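Side-chain contacts in CheQ (Campylobacter jejuni subsp. jejuni, PDB 6A51), which probably controls, along with CheP, transcription of the core chemotaxis operon cheVAW: residues H34-I39 / L76-G81; I28-F33 / I39-Y44; K48-G53 / R65-E70; N83-A88 / E115-C120. All coordinates share one frame; numbering follows the deposited sequence.

Interaction 1: H34-I39 / L76-G81; sequences HRFAGI and LRQCSG
The phenyl ring of Phe36 meets Gln78 across one face and Cys79 at its rim. Over the face lie CB and CG of Gln78; CG stands 4.1 Å from the centroid of the Phe36 ring, off-centre at 30° from the normal, a CH-pi contact. Beyond it the amide of Gln78 continues almost parallel to the ring, the planes 12° apart, with CD 3.9 Å from Phe36 CB. At the edge, close to the ring plane, is the sulfur of Cys79, with SG 4.0 Å from Phe36 CD2, a sulfur-aromatic contact made to the C-H rim. The contact joins the last turn of helix 30-37 to the chain just as it leaves helix 73-77, Gln78 being the first residue to abandon helical angles. Its CG sits between the backbone N and the carbonyl carbon (chi1 51°), which lays the methylenes along the phenyl. Glutamine suits this exposed place because its aliphatic part can cover an aromatic while its amide remains at the surface. Cys79 is buried, and its small, polarisable sulfur fits at the ring edge while also touching Ile28 and Phe33. Ala75 of helix 73-77 also touches Phe36.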
# COMPACT_ATOMS: atom_id res chain seq x y z
N HIS A 34 5.46 -14.35 11.16
CA HIS A 34 5.44 -15.17 12.37
C HIS A 34 5.02 -16.60 12.09
O HIS A 34 5.33 -17.49 12.89
CB HIS A 34 4.54 -14.54 13.43
CG HIS A 34 3.11 -14.95 13.35
ND1 HIS A 34 2.22 -14.39 12.45
CD2 HIS A 34 2.38 -15.83 14.08
CE1 HIS A 34 1.02 -14.91 12.63
NE2 HIS A 34 1.09 -15.79 13.61
N ARG A 35 4.32 -16.83 10.99
CA ARG A 35 3.97 -18.17 10.57
C ARG A 35 5.22 -18.93 10.04
O ARG A 35 5.42 -20.07 10.36
CB ARG A 35 2.75 -18.20 9.64
CG ARG A 35 1.48 -17.55 10.22
CD ARG A 35 0.18 -17.84 9.44
NE ARG A 35 -0.85 -16.77 9.30
CZ ARG A 35 -2.08 -16.79 9.85
NH1 ARG A 35 -2.46 -17.80 10.63
NH2 ARG A 35 -2.97 -15.81 9.64
N PHE A 36 6.07 -18.28 9.28
CA PHE A 36 7.30 -18.87 8.76
C PHE A 36 8.31 -19.16 9.83
O PHE A 36 9.05 -20.11 9.75
CB PHE A 36 7.92 -18.01 7.68
CG PHE A 36 7.12 -17.97 6.43
CD1 PHE A 36 6.41 -19.07 6.02
CD2 PHE A 36 7.07 -16.84 5.67
CE1 PHE A 36 5.66 -19.04 4.88
CE2 PHE A 36 6.33 -16.80 4.52
CZ PHE A 36 5.61 -17.90 4.13
N ALA A 37 8.37 -18.27 10.79
CA ALA A 37 9.26 -18.34 11.93
C ALA A 37 8.85 -19.34 12.99
O ALA A 37 9.66 -19.83 13.74
CB ALA A 37 9.43 -16.96 12.54
N GLY A 38 7.57 -19.59 13.05
CA GLY A 38 7.01 -20.52 13.99
C GLY A 38 6.67 -19.88 15.30
O GLY A 38 6.19 -20.54 16.19
N ILE A 39 6.93 -18.60 15.42
CA ILE A 39 6.64 -17.85 16.62
C ILE A 39 5.23 -17.35 16.73
O ILE A 39 4.45 -17.45 15.83
CB ILE A 39 7.65 -16.73 16.82
CG1 ILE A 39 7.46 -15.62 15.80
CG2 ILE A 39 9.04 -17.29 16.73
CD1 ILE A 39 8.60 -14.65 15.73
N LEU A 76 12.76 -14.80 7.50
CA LEU A 76 12.79 -13.55 6.75
C LEU A 76 12.86 -13.82 5.25
O LEU A 76 12.05 -13.31 4.47
CB LEU A 76 13.97 -12.69 7.20
CG LEU A 76 14.22 -11.42 6.40
CD1 LEU A 76 12.95 -10.60 6.35
CD2 LEU A 76 15.34 -10.60 7.03
N ARG A 77 13.81 -14.68 4.84
CA ARG A 77 14.08 -14.89 3.42
C ARG A 77 12.91 -15.50 2.67
O ARG A 77 12.81 -15.33 1.46
CB ARG A 77 15.34 -15.75 3.24
CG ARG A 77 16.65 -14.96 3.40
CD ARG A 77 17.91 -15.83 3.19
NE ARG A 77 17.94 -17.00 4.07
CZ ARG A 77 18.60 -17.05 5.23
NH1 ARG A 77 19.29 -16.00 5.67
NH2 ARG A 77 18.56 -18.17 5.96
N GLN A 78 11.99 -16.18 3.35
CA GLN A 78 10.82 -16.73 2.70
C GLN A 78 9.60 -15.83 2.80
O GLN A 78 8.49 -16.27 2.49
CB GLN A 78 10.48 -18.11 3.27
CG GLN A 78 10.40 -18.18 4.76
CD GLN A 78 10.58 -19.59 5.28
OE1 GLN A 78 11.33 -19.83 6.24
NE2 GLN A 78 9.90 -20.54 4.65
N CYS A 79 9.77 -14.57 3.22
CA CYS A 79 8.65 -13.63 3.28
C CYS A 79 8.45 -12.91 1.95
O CYS A 79 9.42 -12.57 1.26
CB CYS A 79 8.86 -12.59 4.38
SG CYS A 79 8.29 -13.08 6.03
N SER A 80 7.19 -12.67 1.61
CA SER A 80 6.87 -11.96 0.38
C SER A 80 7.50 -10.57 0.34
O SER A 80 7.52 -9.84 1.34
CB SER A 80 5.36 -11.83 0.23
OG SER A 80 4.76 -13.11 0.29
N GLY A 81 8.01 -10.20 -0.83
CA GLY A 81 8.49 -8.85 -1.03
C GLY A 81 7.35 -7.86 -1.21
O GLY A 81 6.25 -8.20 -1.64

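Interaction 2: I28-F33 / I39-Y44; sequences ILNAEF and ISKNAY
Asn30, in the first turn of helix 30-37, hydrogen-bonds to a type I beta turn that runs from Ser40 to Ala43 and is reinforced by an ST turn. Its ND2 donates to Lys41 O over 3.1 Å. The N-H...O angle is 170°, and the bond is planar from both sides: the acceptor lies close to the amide plane of Asn30, and the donor in the carbonyl plane of Lys41. Beside this bond the amide stands steeply to the Tyr44 ring, the planes 73° apart, with Asn30 OD1 3.8 Å from Tyr44 CD2. A smaller apolar contact brings Phe33 CE2 to 3.7 Å from Ile39 CD1, the ring reaching out with CG anti to the backbone N (chi1 163°). Here the branched Ile39 offers a methyl to the buried phenyl. Asparagine suits its buried place because a short amide offers a donor and an acceptor at once. The acceptor, OD1, receives a bond from a water that also lies by Lys41 O; with two protons to give, the water probably shares them among several nearby oxygens. Farther out, Leu63 of strand 62-64 packs against Asn30, Phe33 and Tyr44. The turn itself is closed by Ala43 N to Ser40 O, and the Ser40 hydroxyl accepts from Asn42 N at 3.2 Å from OG. The water, in turn, accepts from the backbone N of Tyr44, 3.0 Å away.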
# COMPACT_ATOMS: atom_id res chain seq x y z
N ILE A 28 8.31 -6.33 6.14
CA ILE A 28 7.56 -7.56 5.89
C ILE A 28 6.31 -7.54 6.76
O ILE A 28 6.24 -6.86 7.79
CB ILE A 28 8.38 -8.83 6.17
CG1 ILE A 28 8.74 -8.89 7.65
CG2 ILE A 28 9.64 -8.86 5.30
CD1 ILE A 28 9.76 -9.92 7.97
N LEU A 29 5.32 -8.30 6.33
CA LEU A 29 4.06 -8.37 7.04
C LEU A 29 4.20 -9.33 8.23
O LEU A 29 4.66 -10.46 8.07
CB LEU A 29 2.98 -8.83 6.07
CG LEU A 29 1.54 -8.91 6.54
CD1 LEU A 29 0.94 -7.54 6.61
CD2 LEU A 29 0.78 -9.77 5.55
N ASN A 30 3.83 -8.87 9.42
CA ASN A 30 3.99 -9.71 10.61
C ASN A 30 3.12 -10.95 10.52
O ASN A 30 3.54 -12.04 10.92
CB ASN A 30 3.67 -8.92 11.88
CG ASN A 30 3.74 -9.78 13.14
OD1 ASN A 30 4.78 -10.35 13.47
ND2 ASN A 30 2.62 -9.88 13.85
N ALA A 31 1.90 -10.80 9.99
CA ALA A 31 0.98 -11.93 9.84
C ALA A 31 1.61 -13.09 9.09
O ALA A 31 1.33 -14.25 9.38
CB ALA A 31 -0.29 -11.47 9.12
N GLU A 32 2.46 -12.79 8.12
CA GLU A 32 3.12 -13.83 7.35
C GLU A 32 4.43 -14.27 8.00
O GLU A 32 4.72 -15.47 8.04
CB GLU A 32 3.37 -13.34 5.91
CG GLU A 32 4.27 -14.25 5.08
CD GLU A 32 4.60 -13.70 3.70
OE1 GLU A 32 4.04 -14.22 2.71
OE2 GLU A 32 5.44 -12.77 3.59
N PHE A 33 5.21 -13.33 8.52
CA PHE A 33 6.52 -13.66 9.07
C PHE A 33 6.43 -14.58 10.28
O PHE A 33 7.26 -15.48 10.44
CB PHE A 33 7.27 -12.39 9.47
CG PHE A 33 8.43 -12.64 10.39
CD1 PHE A 33 9.68 -12.98 9.88
CD2 PHE A 33 8.28 -12.51 11.78
CE1 PHE A 33 10.77 -13.21 10.72
CE2 PHE A 33 9.37 -12.74 12.63
CZ PHE A 33 10.62 -13.09 12.11
N ILE A 39 6.93 -18.60 15.42
CA ILE A 39 6.64 -17.85 16.62
C ILE A 39 5.23 -17.35 16.73
O ILE A 39 4.45 -17.45 15.83
CB ILE A 39 7.65 -16.73 16.82
CG1 ILE A 39 7.46 -15.62 15.80
CG2 ILE A 39 9.04 -17.29 16.73
CD1 ILE A 39 8.60 -14.65 15.73
N SER A 40 4.93 -16.83 17.90
CA SER A 40 3.64 -16.29 18.21
C SER A 40 3.40 -15.02 17.48
O SER A 40 4.30 -14.34 17.10
CB SER A 40 3.58 -15.98 19.69
OG SER A 40 2.49 -15.15 20.02
N LYS A 41 2.14 -14.71 17.29
CA LYS A 41 1.74 -13.47 16.62
C LYS A 41 2.35 -12.24 17.29
O LYS A 41 2.72 -11.27 16.61
CB LYS A 41 0.21 -13.40 16.63
CG LYS A 41 -0.40 -12.13 16.14
CD LYS A 41 -1.82 -11.98 16.70
CE LYS A 41 -2.61 -13.27 16.55
NZ LYS A 41 -3.98 -13.21 17.18
N ASN A 42 2.50 -12.26 18.62
CA ASN A 42 2.99 -11.09 19.35
C ASN A 42 4.45 -11.21 19.77
O ASN A 42 4.96 -10.33 20.47
CB ASN A 42 2.12 -10.84 20.58
CG ASN A 42 0.66 -10.69 20.23
OD1 ASN A 42 0.17 -9.57 20.05
ND2 ASN A 42 -0.04 -11.81 20.14
N ALA A 43 5.15 -12.27 19.34
CA ALA A 43 6.55 -12.41 19.72
C ALA A 43 7.35 -11.13 19.50
O ALA A 43 8.23 -10.80 20.29
CB ALA A 43 7.18 -13.56 18.94
N TYR A 44 7.03 -10.37 18.45
CA TYR A 44 7.78 -9.15 18.16
C TYR A 44 7.65 -8.11 19.28
O TYR A 44 8.54 -7.26 19.42
CB TYR A 44 7.32 -8.55 16.82
CG TYR A 44 6.01 -7.81 16.95
CD1 TYR A 44 5.99 -6.46 17.31
CD2 TYR A 44 4.80 -8.45 16.74
CE1 TYR A 44 4.79 -5.79 17.49
CE2 TYR A 44 3.59 -7.78 16.90
CZ TYR A 44 3.59 -6.45 17.27
OH TYR A 44 2.39 -5.77 17.41
O HOH W 1 5.85 -11.68 16.02

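Interaction 3: K48-G53 / R65-E70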
# COMPACT_ATOMS: atom_id res chain seq x y z
N LYS A 48 13.64 -6.59 21.95
CA LYS A 48 14.36 -5.47 22.50
C LYS A 48 14.52 -4.31 21.60
O LYS A 48 14.33 -3.19 22.02
CB LYS A 48 15.75 -5.97 22.85
CG LYS A 48 16.70 -4.91 23.34
CD LYS A 48 17.99 -5.49 23.85
CE LYS A 48 19.12 -4.48 23.81
NZ LYS A 48 18.66 -3.14 24.26
N ASN A 49 14.92 -4.57 20.39
CA ASN A 49 15.02 -3.50 19.47
C ASN A 49 14.09 -3.95 18.42
O ASN A 49 14.35 -4.92 17.77
CB ASN A 49 16.42 -3.39 18.91
CG ASN A 49 17.41 -2.86 19.92
OD1 ASN A 49 17.22 -1.81 20.51
ND2 ASN A 49 18.48 -3.60 20.11
N VAL A 50 12.94 -3.29 18.33
CA VAL A 50 11.94 -3.65 17.35
C VAL A 50 11.46 -2.41 16.62
O VAL A 50 11.09 -1.42 17.25
CB VAL A 50 10.74 -4.36 18.00
CG1 VAL A 50 10.13 -3.47 19.07
CG2 VAL A 50 9.71 -4.72 16.94
N GLU A 51 11.45 -2.47 15.30
CA GLU A 51 10.97 -1.35 14.51
C GLU A 51 9.73 -1.85 13.81
O GLU A 51 9.79 -2.84 13.07
CB GLU A 51 12.02 -0.92 13.49
CG GLU A 51 13.34 -0.48 14.10
CD GLU A 51 14.36 -0.06 13.06
OE1 GLU A 51 14.03 -0.11 11.86
OE2 GLU A 51 15.49 0.32 13.44
N ILE A 52 8.61 -1.19 14.04
CA ILE A 52 7.40 -1.62 13.41
C ILE A 52 6.78 -0.43 12.75
O ILE A 52 7.14 0.68 13.02
CB ILE A 52 6.39 -2.22 14.38
CG1 ILE A 52 5.88 -1.20 15.35
CG2 ILE A 52 6.97 -3.38 15.13
CD1 ILE A 52 4.60 -1.61 15.99
N GLY A 53 5.85 -0.69 11.86
CA GLY A 53 5.16 0.37 11.16
C GLY A 53 3.73 -0.05 10.97
O GLY A 53 3.41 -1.24 10.94
N ARG A 65 12.81 -4.76 8.22
CA ARG A 65 13.61 -5.96 7.96
C ARG A 65 14.90 -5.97 8.76
O ARG A 65 15.41 -7.05 9.09
CB ARG A 65 13.95 -6.08 6.48
CG ARG A 65 12.76 -6.17 5.59
CD ARG A 65 13.07 -5.90 4.13
NE ARG A 65 12.11 -6.65 3.35
CZ ARG A 65 12.29 -7.90 2.97
NH1 ARG A 65 13.43 -8.52 3.25
NH2 ARG A 65 11.33 -8.54 2.30
N ASN A 66 15.45 -4.79 9.04
CA ASN A 66 16.67 -4.60 9.80
C ASN A 66 16.54 -5.15 11.22
O ASN A 66 17.45 -5.85 11.68
CB ASN A 66 17.01 -3.10 9.73
CG ASN A 66 18.27 -2.71 10.48
OD1 ASN A 66 18.92 -3.53 11.13
ND2 ASN A 66 18.65 -1.43 10.33
N CYS A 67 15.40 -4.96 11.88
CA CYS A 67 15.22 -5.42 13.25
C CYS A 67 14.98 -6.93 13.38
O CYS A 67 14.90 -7.42 14.51
CB CYS A 67 14.06 -4.65 13.91
SG CYS A 67 12.37 -5.32 13.72
N ILE A 68 14.87 -7.69 12.27
CA ILE A 68 14.66 -9.13 12.38
C ILE A 68 15.87 -9.79 13.03
O ILE A 68 17.03 -9.43 12.75
CB ILE A 68 14.36 -9.73 10.99
CG1 ILE A 68 13.16 -9.03 10.36
CG2 ILE A 68 14.01 -11.21 11.09
CD1 ILE A 68 11.88 -9.24 11.13
N LEU A 69 15.62 -10.76 13.91
CA LEU A 69 16.70 -11.47 14.61
C LEU A 69 17.46 -12.41 13.67
O LEU A 69 16.90 -12.92 12.69
CB LEU A 69 16.15 -12.27 15.78
CG LEU A 69 15.11 -11.63 16.71
CD1 LEU A 69 14.51 -12.67 17.65
CD2 LEU A 69 15.73 -10.52 17.51
N GLU A 70 18.75 -12.64 13.97
CA GLU A 70 19.51 -13.65 13.23
C GLU A 70 18.92 -15.04 13.43
O GLU A 70 18.92 -15.85 12.50
CB GLU A 70 20.98 -13.66 13.64
CG GLU A 70 21.81 -12.58 12.97
CD GLU A 70 21.53 -11.18 13.50
OE1 GLU A 70 20.88 -11.06 14.56
OE2 GLU A 70 21.96 -10.20 12.85
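At the open end of the antiparallel hairpin formed by strands 52-55 and 62-64, Cys67 in the loop beyond the second strand turns back on Glu51, just ahead of the first. The pairing of the two strands runs on to this point, where the backbones of Glu51 and His64 are hydrogen-bonded, and Cys67 extends the join with a side chain. Its SG accepts a hydrogen bond from Glu51 N at 3.4 Å, and the N-H...S angle of 175° makes the bond nearly straight. The thiol gets there by taking a position between the backbone N and the carbonyl carbon (chi1 88°), with CB already directed at the opposite segment. The other contacts are van der Waals touches on the same small group. Val50 CG2 lies 4.2 Å from Cys67 SG. Glu51 CG is likewise 4.2 Å from Cys67 CB, and the carbonyl oxygen of Asn49 also comes close to that CB. Cysteine suits the place because it is short enough to fit beside a backbone and still carries an acceptor. Ile68 N bonds to Arg65 O within the same loop. The carboxylate of Glu51 makes a long, weak ion pair with Lys14. Sulfur is a soft and modest acceptor, so this bond is probably weaker than one to a carbonyl oxygen, yet it gives the amide of Glu51 a partner where regular strand pairing ends.

Interaction 4: N83-A88 / E115-C120; sequences NGFVLA and ELKEIC
The ring of Phe85 is met from two directions, by Lys117 over one face and by Glu115 at the rim. The Lys117 and Phe85 side chains cross at about a right angle, the lysine chain extended from a CG anti to the backbone N (chi1 170°). Its CD lies 4.0 Å from the centroid of the Phe85 ring, a CH-pi contact, and its NZ lies 4.5 Å from that centroid, 26° off the normal, an off-centre cation-pi contact. Glu115 approaches the far end of the phenyl: OE2 is 3.6 Å from Phe85 CZ and near the ring plane, while the carboxylate is turned 80° to the ring. The charges probably suit these places, since the electron-rich face receives the ammonium group and the C-H rim, slightly positive, receives the carboxylate. A long, flexible lysine can also lay its methylenes on the ring before presenting the charge. Both polar ends have partners elsewhere: Lys117 NZ donates to Gly81 O, and Glu115 OE1 forms a salt bridge with Lys129. Phenylalanine fills this buried place with an apolar ring. The contact spans a three-stranded antiparallel sheet in which 85-87 and 116-119 are the outermost strands. Strand 122-126 runs between them, and its Phe124 and Asn126 touch the Phe85 side chain. Strand 85-87 runs straight into helix 88-95, and strand 122-126 into helix 127-134.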
# COMPACT_ATOMS: atom_id res chain seq x y z
N ASN A 83 8.15 -4.40 -2.39
CA ASN A 83 8.70 -3.23 -3.05
C ASN A 83 7.63 -2.51 -3.86
O ASN A 83 6.95 -3.14 -4.68
CB ASN A 83 9.86 -3.62 -3.95
CG ASN A 83 11.09 -4.06 -3.16
OD1 ASN A 83 11.22 -3.76 -1.97
ND2 ASN A 83 12.00 -4.75 -3.83
N GLY A 84 7.48 -1.21 -3.61
CA GLY A 84 6.47 -0.39 -4.25
C GLY A 84 5.06 -0.57 -3.74
O GLY A 84 4.15 0.13 -4.21
N PHE A 85 4.83 -1.49 -2.80
CA PHE A 85 3.45 -1.73 -2.41
C PHE A 85 3.05 -0.88 -1.22
O PHE A 85 3.89 -0.41 -0.44
CB PHE A 85 3.22 -3.21 -2.10
CG PHE A 85 3.07 -4.05 -3.33
CD1 PHE A 85 4.20 -4.54 -3.98
CD2 PHE A 85 1.81 -4.33 -3.86
CE1 PHE A 85 4.08 -5.32 -5.13
CE2 PHE A 85 1.67 -5.11 -5.01
CZ PHE A 85 2.81 -5.61 -5.64
N VAL A 86 1.75 -0.66 -1.12
CA VAL A 86 1.12 -0.09 0.07
C VAL A 86 -0.14 -0.91 0.33
O VAL A 86 -0.65 -1.60 -0.55
CB VAL A 86 0.76 1.40 -0.11
CG1 VAL A 86 1.95 2.18 -0.62
CG2 VAL A 86 -0.43 1.54 -1.04
N LEU A 87 -0.61 -0.85 1.57
CA LEU A 87 -1.90 -1.47 1.89
C LEU A 87 -2.98 -0.88 0.99
O LEU A 87 -3.00 0.33 0.73
CB LEU A 87 -2.23 -1.22 3.35
CG LEU A 87 -2.67 -2.37 4.23
CD1 LEU A 87 -1.82 -3.58 3.94
CD2 LEU A 87 -2.48 -1.92 5.65
N ALA A 88 -3.88 -1.73 0.50
CA ALA A 88 -4.93 -1.25 -0.40
C ALA A 88 -5.83 -0.24 0.29
O ALA A 88 -6.19 0.78 -0.31
CB ALA A 88 -5.75 -2.42 -0.93
N GLU A 115 -1.70 -3.03 -10.29
CA GLU A 115 -1.16 -4.31 -9.85
C GLU A 115 -1.58 -4.55 -8.41
O GLU A 115 -1.17 -3.81 -7.51
CB GLU A 115 0.37 -4.34 -9.94
CG GLU A 115 0.90 -5.64 -9.30
CD GLU A 115 2.41 -5.81 -9.42
OE1 GLU A 115 3.08 -4.89 -9.91
OE2 GLU A 115 2.93 -6.89 -9.01
N LEU A 116 -2.41 -5.57 -8.18
CA LEU A 116 -2.83 -5.93 -6.84
C LEU A 116 -2.23 -7.28 -6.44
O LEU A 116 -1.63 -7.99 -7.25
CB LEU A 116 -4.36 -5.97 -6.73
CG LEU A 116 -5.10 -4.72 -7.20
CD1 LEU A 116 -6.45 -4.65 -6.55
CD2 LEU A 116 -4.31 -3.53 -6.83
N LYS A 117 -2.43 -7.63 -5.17
CA LYS A 117 -1.71 -8.76 -4.59
C LYS A 117 -2.21 -9.00 -3.17
O LYS A 117 -2.52 -8.04 -2.46
CB LYS A 117 -0.22 -8.45 -4.61
CG LYS A 117 0.69 -9.36 -3.86
CD LYS A 117 2.09 -8.74 -3.92
CE LYS A 117 3.14 -9.64 -3.32
NZ LYS A 117 4.41 -8.90 -3.15
N GLU A 118 -2.34 -10.25 -2.76
CA GLU A 118 -2.78 -10.58 -1.41
C GLU A 118 -1.75 -11.41 -0.68
O GLU A 118 -1.11 -12.28 -1.27
CB GLU A 118 -4.12 -11.30 -1.41
CG GLU A 118 -5.26 -10.35 -1.74
CD GLU A 118 -6.62 -10.89 -1.38
OE1 GLU A 118 -7.62 -10.42 -1.97
OE2 GLU A 118 -6.67 -11.77 -0.49
N ILE A 119 -1.55 -11.10 0.59
CA ILE A 119 -0.73 -11.91 1.48
C ILE A 119 -1.55 -12.12 2.74
O ILE A 119 -2.02 -11.15 3.34
CB ILE A 119 0.61 -11.25 1.80
CG1 ILE A 119 1.30 -10.85 0.50
CG2 ILE A 119 1.49 -12.20 2.60
CD1 ILE A 119 2.50 -9.98 0.72
N CYS A 120 -1.77 -13.39 3.09
CA CYS A 120 -2.56 -13.76 4.26
C CYS A 120 -3.90 -13.02 4.27
O CYS A 120 -4.39 -12.59 5.31
CB CYS A 120 -1.78 -13.50 5.56
SG CYS A 120 -0.15 -14.39 5.69

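In the fold
Interactions 1, 2 and 3 cluster on one side of the chain's centre, their own centres 8 to 13 Å apart, while interaction 4 lies nearer the middle, its centre about 16 to 21 Å from theirs. Interactions 1 and 2 share helix 30-37 and Ile39, and their segments interleave in sequence. Interaction 3 falls between the two segments of interaction 1; interactions 2 and 3 both reach the four-stranded mixed sheet. Interaction 4 comes last and belongs to a separate three-stranded sheet. It is tied back by Lys117 to Gly81 and by Ile119, which packs on Leu29, Glu32 and Ser80, so the two sheets are in contact at this point.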